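Local coordinates for protein 5-Carboxyvanillate Decarboxylase (Novosphingobium aromaticivorans, PDB 4QRN) that probably decarboxylates 5-carboxyvanillate, with a manganese ion held in an active site of the amidohydrolase type, at residues Glu48-Asp51 with Val52-Arg55; Gln117-Asp121 with Leu122-Arg126; Leu128-Arg131 with Ala132-Leu136; Pro158-Ser161 with Ala162-Ile165; Arg186-Glu190 with Glu191-Pro195. All coordinates share one frame; numbering follows the deposited sequence.

Contact 1. Residues Glu48-Asp51 with Val52-Arg55; sequences EIID and VYLR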
# COMPACT_ATOMS: atom_id res chain seq x y z
N GLU A 48 -13.40 21.12 -21.78
CA GLU A 48 -12.21 21.83 -22.21
C GLU A 48 -10.95 21.32 -21.51
O GLU A 48 -9.88 21.32 -22.13
CB GLU A 48 -12.36 23.35 -22.04
CG GLU A 48 -12.57 23.81 -20.65
CD GLU A 48 -12.84 25.30 -20.55
OE1 GLU A 48 -13.01 25.97 -21.60
OE2 GLU A 48 -12.91 25.80 -19.40
N ILE A 49 -11.05 20.84 -20.26
CA ILE A 49 -9.87 20.30 -19.61
C ILE A 49 -9.53 18.92 -20.19
O ILE A 49 -8.37 18.64 -20.44
CB ILE A 49 -10.02 20.30 -18.08
CG1 ILE A 49 -9.93 21.75 -17.56
CG2 ILE A 49 -8.92 19.43 -17.41
CD1 ILE A 49 -10.28 21.92 -16.11
N ILE A 50 -10.53 18.07 -20.43
CA ILE A 50 -10.24 16.80 -21.10
C ILE A 50 -9.59 17.04 -22.47
O ILE A 50 -8.67 16.33 -22.86
CB ILE A 50 -11.49 15.88 -21.21
CG1 ILE A 50 -12.17 15.65 -19.84
CG2 ILE A 50 -11.13 14.53 -21.85
CD1 ILE A 50 -11.24 15.14 -18.75
N ASP A 51 -10.05 18.07 -23.19
CA ASP A 51 -9.43 18.39 -24.48
C ASP A 51 -7.96 18.79 -24.31
O ASP A 51 -7.14 18.49 -25.17
CB ASP A 51 -10.19 19.52 -25.17
CG ASP A 51 -11.52 19.08 -25.73
OD1 ASP A 51 -11.78 17.86 -25.80
OD2 ASP A 51 -12.31 19.97 -26.09
N VAL A 52 -7.61 19.47 -23.21
CA VAL A 52 -6.19 19.76 -22.96
C VAL A 52 -5.42 18.46 -22.73
O VAL A 52 -4.30 18.31 -23.26
CB VAL A 52 -5.98 20.70 -21.76
CG1 VAL A 52 -4.49 20.83 -21.43
CG2 VAL A 52 -6.59 22.07 -22.06
N TYR A 53 -5.98 17.51 -21.99
CA TYR A 53 -5.28 16.24 -21.84
C TYR A 53 -5.03 15.59 -23.19
O TYR A 53 -3.95 15.07 -23.46
CB TYR A 53 -6.10 15.28 -20.98
CG TYR A 53 -6.41 15.73 -19.56
CD1 TYR A 53 -5.69 16.75 -18.91
CD2 TYR A 53 -7.43 15.11 -18.87
CE1 TYR A 53 -5.98 17.12 -17.61
CE2 TYR A 53 -7.73 15.46 -17.57
CZ TYR A 53 -7.02 16.46 -16.95
OH TYR A 53 -7.35 16.78 -15.65
N LEU A 54 -6.04 15.59 -24.06
CA LEU A 54 -5.86 15.00 -25.39
C LEU A 54 -4.78 15.74 -26.18
O LEU A 54 -3.98 15.11 -26.89
CB LEU A 54 -7.19 14.99 -26.15
CG LEU A 54 -8.21 13.97 -25.63
CD1 LEU A 54 -9.58 14.20 -26.27
CD2 LEU A 54 -7.76 12.52 -25.86
N ARG A 55 -4.74 17.06 -26.07
CA ARG A 55 -3.71 17.84 -26.74
C ARG A 55 -2.32 17.45 -26.24
O ARG A 55 -1.38 17.31 -27.04
CB ARG A 55 -3.97 19.33 -26.49
CG ARG A 55 -3.05 20.27 -27.25
CD ARG A 55 -3.23 21.68 -26.74
NE ARG A 55 -2.51 21.91 -25.49
CZ ARG A 55 -2.91 22.74 -24.54
NH1 ARG A 55 -4.06 23.38 -24.62
NH2 ARG A 55 -2.15 22.92 -23.46
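Tyr53 lies against Ile49 and Ile50, one turn earlier on the same alpha helix, 47-59, which follows strand 38-44 of the amidohydrolase fold, a distorted (beta/alpha)8 barrel. The backbone supplies the first layer of interaction: Val52, Tyr53, Leu54 and Arg55 each donate their N-H to the carbonyl four residues back, ending with Arg55 N to Asp51 O at 2.9 Å.

Apolar packing is the second. The ring of Tyr53 is swung back over the preceding turn because CG stands anti to the carbonyl carbon (chi1 -61°). There Ile49 runs alongside and points the same way, its CG2 branch 3.6 Å from Tyr53 CZ, while Ile49 O sits 3.5 Å above one ring face, toward the rim. Ile50 crosses the ring obliquely with Ile50 CD1 3.7 Å from Tyr53 CE2, although a second conformer of Ile50 makes this touch less certain. Branched isoleucines suit a position where a broad aromatic surface must be covered on the buried side of a helix; the Tyr53 ring also meets the ring of Trp70.

Polar ends reach outward: Tyr53 OH bonds to Gly115 O, and Glu48, Asp51 and Arg55 pair with Arg131, Arg47 and Glu124. A leucine in place of Tyr53 would probably leave Gly115 O without its hydroxyl mate and open a gap beside Ile49 CG2. The tyrosine side chain is about 8 Å from the bound nitrobenzoate inhibitor, so it belongs to the surroundings of the pocket. Beside it, Val52 CG1 rests 3.6 Å above one face of the Arg55 guanidinium, offset toward its rim.

Contact 2. Residues Gln117-Asp121 with Leu122-Arg126; sequences QPLHD and LDEAR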
# COMPACT_ATOMS: atom_id res chain seq x y z
N GLN A 117 -3.31 20.26 -12.57
CA GLN A 117 -1.98 20.11 -12.01
C GLN A 117 -0.88 19.76 -13.02
O GLN A 117 0.24 20.24 -12.88
CB GLN A 117 -2.02 19.12 -10.83
CG GLN A 117 -2.99 19.63 -9.76
CD GLN A 117 -3.21 18.73 -8.59
OE1 GLN A 117 -4.32 18.73 -8.05
NE2 GLN A 117 -2.19 17.99 -8.16
N PRO A 118 -1.18 18.95 -14.06
CA PRO A 118 -0.09 18.60 -14.99
C PRO A 118 0.26 19.70 -16.00
O PRO A 118 1.23 19.52 -16.75
CB PRO A 118 -0.65 17.39 -15.75
CG PRO A 118 -1.73 16.86 -14.88
CD PRO A 118 -2.35 18.07 -14.23
N LEU A 119 -0.53 20.76 -16.08
CA LEU A 119 -0.40 21.72 -17.17
C LEU A 119 0.85 22.56 -17.01
O LEU A 119 1.14 23.11 -15.93
CB LEU A 119 -1.63 22.61 -17.24
CG LEU A 119 -2.79 22.07 -18.09
CD1 LEU A 119 -3.26 20.69 -17.66
CD2 LEU A 119 -3.93 23.07 -18.06
N HIS A 120 1.60 22.67 -18.10
CA HIS A 120 2.86 23.40 -18.10
C HIS A 120 2.71 24.92 -18.20
O HIS A 120 3.57 25.67 -17.72
CB HIS A 120 3.73 22.87 -19.22
CG HIS A 120 4.03 21.40 -19.08
ND1 HIS A 120 3.46 20.43 -19.88
CD2 HIS A 120 4.77 20.74 -18.16
CE1 HIS A 120 3.89 19.24 -19.50
NE2 HIS A 120 4.69 19.40 -18.46
N ASP A 121 1.64 25.38 -18.84
CA ASP A 121 1.40 26.81 -19.00
C ASP A 121 0.60 27.32 -17.80
O ASP A 121 -0.57 26.97 -17.64
CB ASP A 121 0.65 27.07 -20.30
CG ASP A 121 0.54 28.55 -20.63
OD1 ASP A 121 -0.16 29.27 -19.89
OD2 ASP A 121 1.14 28.98 -21.63
N LEU A 122 1.23 28.13 -16.95
CA LEU A 122 0.61 28.56 -15.70
C LEU A 122 -0.63 29.39 -15.94
O LEU A 122 -1.60 29.27 -15.20
CB LEU A 122 1.62 29.30 -14.81
CG LEU A 122 2.43 28.39 -13.86
CD1 LEU A 122 3.12 27.26 -14.61
CD2 LEU A 122 3.44 29.20 -13.05
N ASP A 123 -0.61 30.25 -16.95
CA ASP A 123 -1.79 31.04 -17.28
C ASP A 123 -2.96 30.13 -17.64
O ASP A 123 -4.09 30.35 -17.21
CB ASP A 123 -1.52 31.97 -18.48
CG ASP A 123 -0.73 33.21 -18.10
OD1 ASP A 123 -0.75 33.63 -16.93
OD2 ASP A 123 -0.09 33.78 -19.01
N GLU A 124 -2.67 29.12 -18.45
CA GLU A 124 -3.71 28.18 -18.86
C GLU A 124 -4.25 27.43 -17.65
O GLU A 124 -5.46 27.27 -17.50
CB GLU A 124 -3.19 27.19 -19.91
CG GLU A 124 -4.31 26.35 -20.50
CD GLU A 124 -3.85 25.40 -21.58
OE1 GLU A 124 -2.71 24.90 -21.50
OE2 GLU A 124 -4.64 25.16 -22.51
N ALA A 125 -3.35 26.99 -16.76
CA ALA A 125 -3.79 26.26 -15.58
C ALA A 125 -4.69 27.13 -14.70
O ALA A 125 -5.77 26.68 -14.27
CB ALA A 125 -2.60 25.75 -14.80
N ARG A 126 -4.27 28.36 -14.42
CA ARG A 126 -5.09 29.25 -13.61
C ARG A 126 -6.42 29.54 -14.28
O ARG A 126 -7.47 29.57 -13.62
CB ARG A 126 -4.34 30.55 -13.33
CG ARG A 126 -3.11 30.36 -12.45
CD ARG A 126 -2.45 31.68 -12.12
NE ARG A 126 -1.90 32.31 -13.30
CZ ARG A 126 -0.61 32.47 -13.58
NH1 ARG A 126 0.34 32.02 -12.75
NH2 ARG A 126 -0.25 33.07 -14.70
O HOH W 1 -0.47 23.99 -20.30
O HOH W 2 1.81 31.66 -20.65
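Asp121 OD1 receives Glu124 N at 2.9 Å in a fairly straight bond (158°), a capping bond from the N-cap residue of the helix. The aspartate is modelled in two conformers, so this cap describes one of them. It forms because Asp121 CG is turned anti to the residue's own nitrogen (chi1 -172°), which carries the carboxylate forward to the open N-H groups of the first turn, where the donor arrives on the anti side of OD1. A short acidic side chain suits this place: the N-H groups of a helix start lack intrahelical acceptors, and the helix end would probably stabilise the negative charge. Asp121 O meanwhile takes Ala125 N at 2.9 Å, the first regular helical bond.

Glu124 answers through solvent. A water accepts from Asp121 N and donates to Glu124 OE1 at 2.7 Å, completing indirectly the reciprocal bond that a capping box makes directly; the other oxygen of Glu124 pairs with Arg55.

Below the cap, Leu119 brings CD2 to within 4.0 Å of Ala125 CA and crosses the Glu124 side chain at about a right angle. The small alanine lets the leucine approach the helix closely. Leu119 also packs on Val52 and Met56, and the whole turn thus joins the loop after strand 106-111 to helix 122-142 beside helix 47-59.

Contact 3. Residues Leu128-Arg131 with Ala132-Leu136; sequences LATR and ANDTL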
# COMPACT_ATOMS: atom_id res chain seq x y z
N LEU A 128 -8.13 27.76 -16.57
CA LEU A 128 -9.03 26.62 -16.63
C LEU A 128 -9.52 26.21 -15.25
O LEU A 128 -10.65 25.76 -15.11
CB LEU A 128 -8.37 25.43 -17.35
CG LEU A 128 -8.16 25.68 -18.85
CD1 LEU A 128 -7.50 24.47 -19.46
CD2 LEU A 128 -9.45 26.04 -19.60
N ALA A 129 -8.68 26.35 -14.23
CA ALA A 129 -9.15 26.06 -12.86
C ALA A 129 -10.22 27.07 -12.46
O ALA A 129 -11.21 26.71 -11.83
CB ALA A 129 -7.98 26.11 -11.89
N THR A 130 -10.00 28.35 -12.78
CA THR A 130 -11.00 29.38 -12.47
C THR A 130 -12.34 29.03 -13.11
O THR A 130 -13.38 29.09 -12.47
CB THR A 130 -10.54 30.75 -12.98
OG1 THR A 130 -9.37 31.14 -12.26
CG2 THR A 130 -11.65 31.80 -12.81
N ARG A 131 -12.29 28.64 -14.39
CA ARG A 131 -13.50 28.28 -15.11
C ARG A 131 -14.17 27.04 -14.52
O ARG A 131 -15.40 27.00 -14.38
CB ARG A 131 -13.20 28.10 -16.61
CG ARG A 131 -12.90 29.43 -17.29
CD ARG A 131 -12.14 29.23 -18.58
NE ARG A 131 -12.94 28.62 -19.63
CZ ARG A 131 -13.76 29.27 -20.45
NH1 ARG A 131 -13.93 30.59 -20.34
NH2 ARG A 131 -14.42 28.60 -21.39
N ALA A 132 -13.38 26.03 -14.14
CA ALA A 132 -13.96 24.83 -13.56
C ALA A 132 -14.59 25.15 -12.21
O ALA A 132 -15.65 24.61 -11.88
CB ALA A 132 -12.89 23.74 -13.38
N ASN A 133 -13.95 26.01 -11.42
CA ASN A 133 -14.50 26.40 -10.14
C ASN A 133 -15.80 27.18 -10.33
O ASN A 133 -16.78 26.95 -9.61
CB ASN A 133 -13.47 27.19 -9.35
CG ASN A 133 -12.38 26.30 -8.77
OD1 ASN A 133 -12.60 25.11 -8.56
ND2 ASN A 133 -11.24 26.88 -8.48
N ASP A 134 -15.83 28.11 -11.28
CA ASP A 134 -17.05 28.84 -11.52
C ASP A 134 -18.18 27.92 -12.04
O ASP A 134 -19.34 28.09 -11.66
CB ASP A 134 -16.79 29.97 -12.52
CG ASP A 134 -15.95 31.10 -11.95
OD1 ASP A 134 -15.81 31.18 -10.71
OD2 ASP A 134 -15.45 31.92 -12.75
N THR A 135 -17.84 26.97 -12.90
CA THR A 135 -18.82 26.02 -13.40
C THR A 135 -19.41 25.19 -12.26
O THR A 135 -20.63 25.01 -12.17
CB THR A 135 -18.16 25.13 -14.46
OG1 THR A 135 -17.84 25.94 -15.59
CG2 THR A 135 -19.08 23.97 -14.87
N LEU A 136 -18.55 24.72 -11.37
CA LEU A 136 -19.01 23.96 -10.20
C LEU A 136 -19.89 24.84 -9.31
O LEU A 136 -20.95 24.39 -8.83
CB LEU A 136 -17.81 23.45 -9.43
CG LEU A 136 -18.12 22.70 -8.13
CD1 LEU A 136 -19.07 21.52 -8.37
CD2 LEU A 136 -16.82 22.26 -7.49
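Thr135 reaches Arg131 O twice, through its backbone N and through OG1, each at 2.9 Å and from opposite faces of the carbonyl plane. The hydroxyl can bend back because OG1 stands anti to the carbonyl carbon (chi1 -67°); it comes from above the plane, 37° out of it, and finds an acceptor that the helix itself provides. A valine here has no hydroxyl, which would probably leave Arg131 O held by the backbone N-H of this pair alone.

The carbonyls before it each take one regular helical N-H: Leu128 O from Ala132 N, Ala129 O from Asn133 N, and Thr130 O from Asp134 N at 2.9 Å. Side-chain polar groups find mates beyond this turn. Asn133 ND2 is shared between Glu164 and Thr152 O, Asp134 pairs with Arg167, and Thr130 OG1 returns to Arg126 O. Within the turn, the CG2 methyl of Thr130 lies alongside Asp134 OD2 at 3.8 Å, both side chains pointing the same way.

Ala129 is small where Trp160 of helix 158-170 packs against it. This is the middle of helix 122-142, the crossover helix of a beta-alpha-beta unit between parallel strands 106-111 and 147-149.

Contact 4. Residues Pro158-Ser161 with Ala162-Ile165; sequences PEWS and AREI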
# COMPACT_ATOMS: atom_id res chain seq x y z
N PRO A 158 1.51 28.34 -6.00
CA PRO A 158 0.91 28.23 -4.66
C PRO A 158 0.27 29.51 -4.18
O PRO A 158 -0.72 29.44 -3.45
CB PRO A 158 2.09 27.82 -3.76
CG PRO A 158 3.09 27.26 -4.67
CD PRO A 158 2.93 27.96 -6.01
N GLU A 159 0.78 30.66 -4.57
CA GLU A 159 0.20 31.91 -4.12
C GLU A 159 -1.15 32.16 -4.79
O GLU A 159 -2.11 32.58 -4.13
CB GLU A 159 1.18 33.06 -4.37
CG GLU A 159 2.43 32.92 -3.49
CD GLU A 159 3.50 33.92 -3.81
OE1 GLU A 159 3.14 35.01 -4.32
OE2 GLU A 159 4.69 33.62 -3.56
N TRP A 160 -1.27 31.86 -6.08
CA TRP A 160 -2.57 31.95 -6.73
C TRP A 160 -3.53 30.95 -6.10
O TRP A 160 -4.70 31.25 -5.86
CB TRP A 160 -2.48 31.69 -8.24
CG TRP A 160 -3.83 31.71 -8.89
CD1 TRP A 160 -4.49 32.81 -9.36
CD2 TRP A 160 -4.70 30.59 -9.09
NE1 TRP A 160 -5.71 32.43 -9.86
CE2 TRP A 160 -5.86 31.08 -9.70
CE3 TRP A 160 -4.60 29.22 -8.84
CZ2 TRP A 160 -6.93 30.25 -10.04
CZ3 TRP A 160 -5.67 28.39 -9.16
CH2 TRP A 160 -6.82 28.92 -9.77
N SER A 161 -3.02 29.75 -5.83
CA SER A 161 -3.87 28.72 -5.22
C SER A 161 -4.42 29.17 -3.87
O SER A 161 -5.57 28.91 -3.55
CB SER A 161 -3.10 27.41 -5.09
OG SER A 161 -2.82 26.83 -6.37
N ALA A 162 -3.59 29.86 -3.09
CA ALA A 162 -4.05 30.42 -1.82
C ALA A 162 -5.18 31.42 -2.05
O ALA A 162 -6.19 31.42 -1.33
CB ALA A 162 -2.88 31.06 -1.08
N ARG A 163 -5.03 32.30 -3.05
CA ARG A 163 -6.11 33.23 -3.37
C ARG A 163 -7.38 32.49 -3.79
O ARG A 163 -8.49 32.93 -3.44
CB ARG A 163 -5.70 34.22 -4.47
CG ARG A 163 -4.57 35.13 -4.03
CD ARG A 163 -4.27 36.26 -5.00
NE ARG A 163 -3.87 35.87 -6.36
CZ ARG A 163 -2.62 35.63 -6.77
NH1 ARG A 163 -1.60 35.64 -5.92
NH2 ARG A 163 -2.39 35.34 -8.05
N GLU A 164 -7.23 31.38 -4.50
CA GLU A 164 -8.38 30.63 -4.98
C GLU A 164 -9.06 29.84 -3.86
O GLU A 164 -10.29 29.64 -3.89
CB GLU A 164 -7.96 29.72 -6.14
CG GLU A 164 -9.13 29.13 -6.94
CD GLU A 164 -9.86 30.14 -7.84
OE1 GLU A 164 -9.64 31.37 -7.75
OE2 GLU A 164 -10.68 29.67 -8.68
N ILE A 165 -8.29 29.39 -2.87
CA ILE A 165 -8.86 28.79 -1.67
C ILE A 165 -9.76 29.83 -0.98
O ILE A 165 -10.90 29.53 -0.60
CB ILE A 165 -7.74 28.32 -0.74
CG1 ILE A 165 -7.07 27.07 -1.35
CG2 ILE A 165 -8.25 28.03 0.67
CD1 ILE A 165 -5.72 26.77 -0.76
O HOH W 3 1.18 35.83 -6.71
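Trp160 meets two side chains of the following turn, Arg163 at its near end and Glu164 over its far one. Its indole lies along helix 158-170 because CG is turned anti to the backbone nitrogen (chi1 177°). At the root, Trp160 CB faces Arg163 NH2 at 3.7 Å. The same nitrogen comes nearest at Trp160 CD1, 3.5 Å away, at the edge of the ring and near its plane. Ring and guanidinium planes stand almost perpendicular, 85° apart. Trp160 CA lies over the centre of one guanidinium face.

Further out the six-membered ring takes over. Glu164 CB sits 4.0 Å above its centroid, only 13° off the normal, a CH-pi contact. The glutamate then bends at chi2 and continues alongside: Trp160 CH2 touches Glu164 CG, and Trp160 CZ2 meets Glu164 CD at 3.7 Å, the carboxylate lying only gently tilted against the ring. A long, flexible acidic chain suits this spot, giving methylenes to the indole while its charged end pairs with Arg167.

Backbone bonds from Ala162, Arg163, Glu164 and Ile165 to the carbonyls four residues back hold the spacing; Pro158, which needs no N-H partner, fits the first turn. Arg163 NH1 also reaches a water at 2.9 Å that donates to Glu159 OE1, bridging charges that do not touch directly. On one side Trp160 packs against Ala129 and Thr130 of helix 122-142, while Ser161, Ala162 and Ile165 press on helix 194-203, so helix 158-170 is wedged between the two.

Contact 5. Residues Arg186-Glu190 with Glu191-Pro195; sequences RYLDE and EFFDP. With ACT (acetate ion), chain L.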
# COMPACT_ATOMS: atom_id res chain seq x y z
N ARG A 186 6.13 16.77 -7.92
CA ARG A 186 6.47 17.45 -6.67
C ARG A 186 5.35 17.24 -5.66
O ARG A 186 4.16 17.26 -6.00
CB ARG A 186 6.67 18.95 -6.89
CG ARG A 186 7.75 19.26 -7.90
CD ARG A 186 7.86 20.75 -8.11
NE ARG A 186 8.44 21.39 -6.94
CZ ARG A 186 8.66 22.69 -6.85
NH1 ARG A 186 8.32 23.49 -7.85
NH2 ARG A 186 9.23 23.19 -5.76
N TYR A 187 5.75 17.12 -4.40
CA TYR A 187 4.85 16.80 -3.29
C TYR A 187 4.70 17.96 -2.33
O TYR A 187 5.59 18.82 -2.23
CB TYR A 187 5.36 15.51 -2.58
CG TYR A 187 5.26 14.31 -3.51
CD1 TYR A 187 6.27 14.01 -4.43
CD2 TYR A 187 4.09 13.56 -3.55
CE1 TYR A 187 6.11 12.97 -5.35
CE2 TYR A 187 3.92 12.52 -4.46
CZ TYR A 187 4.94 12.23 -5.36
OH TYR A 187 4.80 11.25 -6.30
N LEU A 188 3.59 17.96 -1.62
CA LEU A 188 3.17 19.14 -0.85
C LEU A 188 4.00 19.37 0.40
O LEU A 188 3.84 20.40 1.04
CB LEU A 188 1.69 19.02 -0.48
CG LEU A 188 0.71 19.13 -1.65
CD1 LEU A 188 -0.64 18.63 -1.18
CD2 LEU A 188 0.61 20.57 -2.22
N ASP A 189 4.87 18.43 0.76
CA ASP A 189 5.79 18.65 1.88
C ASP A 189 6.91 19.63 1.55
O ASP A 189 7.60 20.07 2.45
CB ASP A 189 6.41 17.33 2.32
CG ASP A 189 7.13 16.63 1.19
OD1 ASP A 189 6.44 16.04 0.33
OD2 ASP A 189 8.39 16.69 1.15
N GLU A 190 7.09 19.97 0.28
CA GLU A 190 8.12 20.97 -0.05
C GLU A 190 7.69 22.34 0.46
O GLU A 190 6.50 22.69 0.38
CB GLU A 190 8.32 21.10 -1.55
CG GLU A 190 9.01 19.96 -2.22
CD GLU A 190 9.46 20.37 -3.60
OE1 GLU A 190 10.14 21.42 -3.73
OE2 GLU A 190 9.11 19.69 -4.56
N GLU A 191 8.66 23.11 0.94
CA GLU A 191 8.37 24.44 1.47
C GLU A 191 7.67 25.32 0.43
O GLU A 191 6.87 26.19 0.78
CB GLU A 191 9.64 25.13 1.93
CG GLU A 191 10.24 24.52 3.20
CD GLU A 191 11.21 25.45 3.90
OE1 GLU A 191 11.73 26.38 3.25
OE2 GLU A 191 11.44 25.25 5.11
N PHE A 192 7.97 25.12 -0.86
CA PHE A 192 7.34 25.89 -1.93
C PHE A 192 5.81 25.93 -1.81
O PHE A 192 5.20 26.94 -2.15
CB PHE A 192 7.76 25.27 -3.26
CG PHE A 192 7.17 25.93 -4.47
CD1 PHE A 192 7.60 27.18 -4.89
CD2 PHE A 192 6.22 25.26 -5.24
CE1 PHE A 192 7.07 27.78 -6.03
CE2 PHE A 192 5.70 25.84 -6.38
CZ PHE A 192 6.12 27.10 -6.78
N PHE A 193 5.20 24.84 -1.35
CA PHE A 193 3.74 24.76 -1.32
C PHE A 193 3.11 25.32 -0.06
O PHE A 193 1.88 25.32 0.07
CB PHE A 193 3.30 23.30 -1.54
CG PHE A 193 3.76 22.76 -2.87
CD1 PHE A 193 3.16 23.17 -4.05
CD2 PHE A 193 4.84 21.89 -2.93
CE1 PHE A 193 3.64 22.70 -5.29
CE2 PHE A 193 5.32 21.42 -4.13
CZ PHE A 193 4.72 21.83 -5.32
N ASP A 194 3.92 25.85 0.85
CA ASP A 194 3.40 26.31 2.12
C ASP A 194 2.23 27.32 2.03
O ASP A 194 1.34 27.24 2.87
CB ASP A 194 4.53 26.90 2.97
CG ASP A 194 4.09 27.20 4.38
OD1 ASP A 194 3.72 26.24 5.10
OD2 ASP A 194 4.11 28.38 4.78
N PRO A 195 2.21 28.22 1.03
CA PRO A 195 1.06 29.13 0.96
C PRO A 195 -0.30 28.44 0.91
O PRO A 195 -1.29 29.02 1.37
CB PRO A 195 1.33 29.95 -0.31
CG PRO A 195 2.84 29.99 -0.38
CD PRO A 195 3.24 28.58 0.03
C ACT L . 6.33 22.84 -10.75
O ACT L . 6.49 23.29 -9.59
OXT ACT L . 7.23 22.10 -11.20
CH3 ACT L . 5.12 23.19 -11.56
O HOH W 4 10.55 24.02 -1.70
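Phe193 turns its ring back onto the type I beta turn Tyr187-Glu190, and the 3-10 turn 191-193 then leads into helix 194-203. This is the tightly packed half. Phe193 CG stands anti to the carbonyl carbon (chi1 -60°), bringing CD2 to 3.2 Å from Tyr187 O and the CB methylene to 3.9 Å from Leu188 CD2. The aliphatic root of Arg186 closes the ring's edge, and Phe193 N donates to Glu190 O, which ties the two turns together. An aromatic suits this buried place, where Pro155 and Pro158 also pack; Tyr187, pointing away from it, touches Pro221 of the second subunit.

The solvent side is polar and looser. Arg186 grips Glu190 side-on, NE to OE2 and NH2 to OE1 at 2.8 Å, both bonds nearly straight and lying in the guanidinium plane. This double hold fixes the guanidinium's rotation, and Phe192, an exposed residue, stacks flat on it: centres 4.5 Å apart, planes at 21°, the charge lying off-centre in a cation-pi contact. Arginine suits both parts, its root at the Phe193 edge, its cation flanked by Phe193 CZ and Phe192. The remaining nitrogen, Arg186 NH1, holds an acetate that probably comes from the crystallisation liquor, by a bond whose length is doubtfully short. A water accepts from Phe192 N at 2.9 Å and donates only weakly to Glu190 OE1.

Contacts 1 to 5 follow one another along the chain, each local, and together they trace one side of the barrel. Contact 1 on helix 47-59 lies about 15 Å, centre to centre, from contact 3 on helix 122-142, whose start is contact 2, about 13 Å from contact 3. Contact 4, on helix 158-170, is about 14 Å from contact 3, and contact 5, opening helix 194-203, about 13 Å from contact 4. Neighbours touch, whereas contacts 1 and 5 are about 26 Å apart by centres and do not. Adjacent outer helices are thus joined in series around the parallel strands.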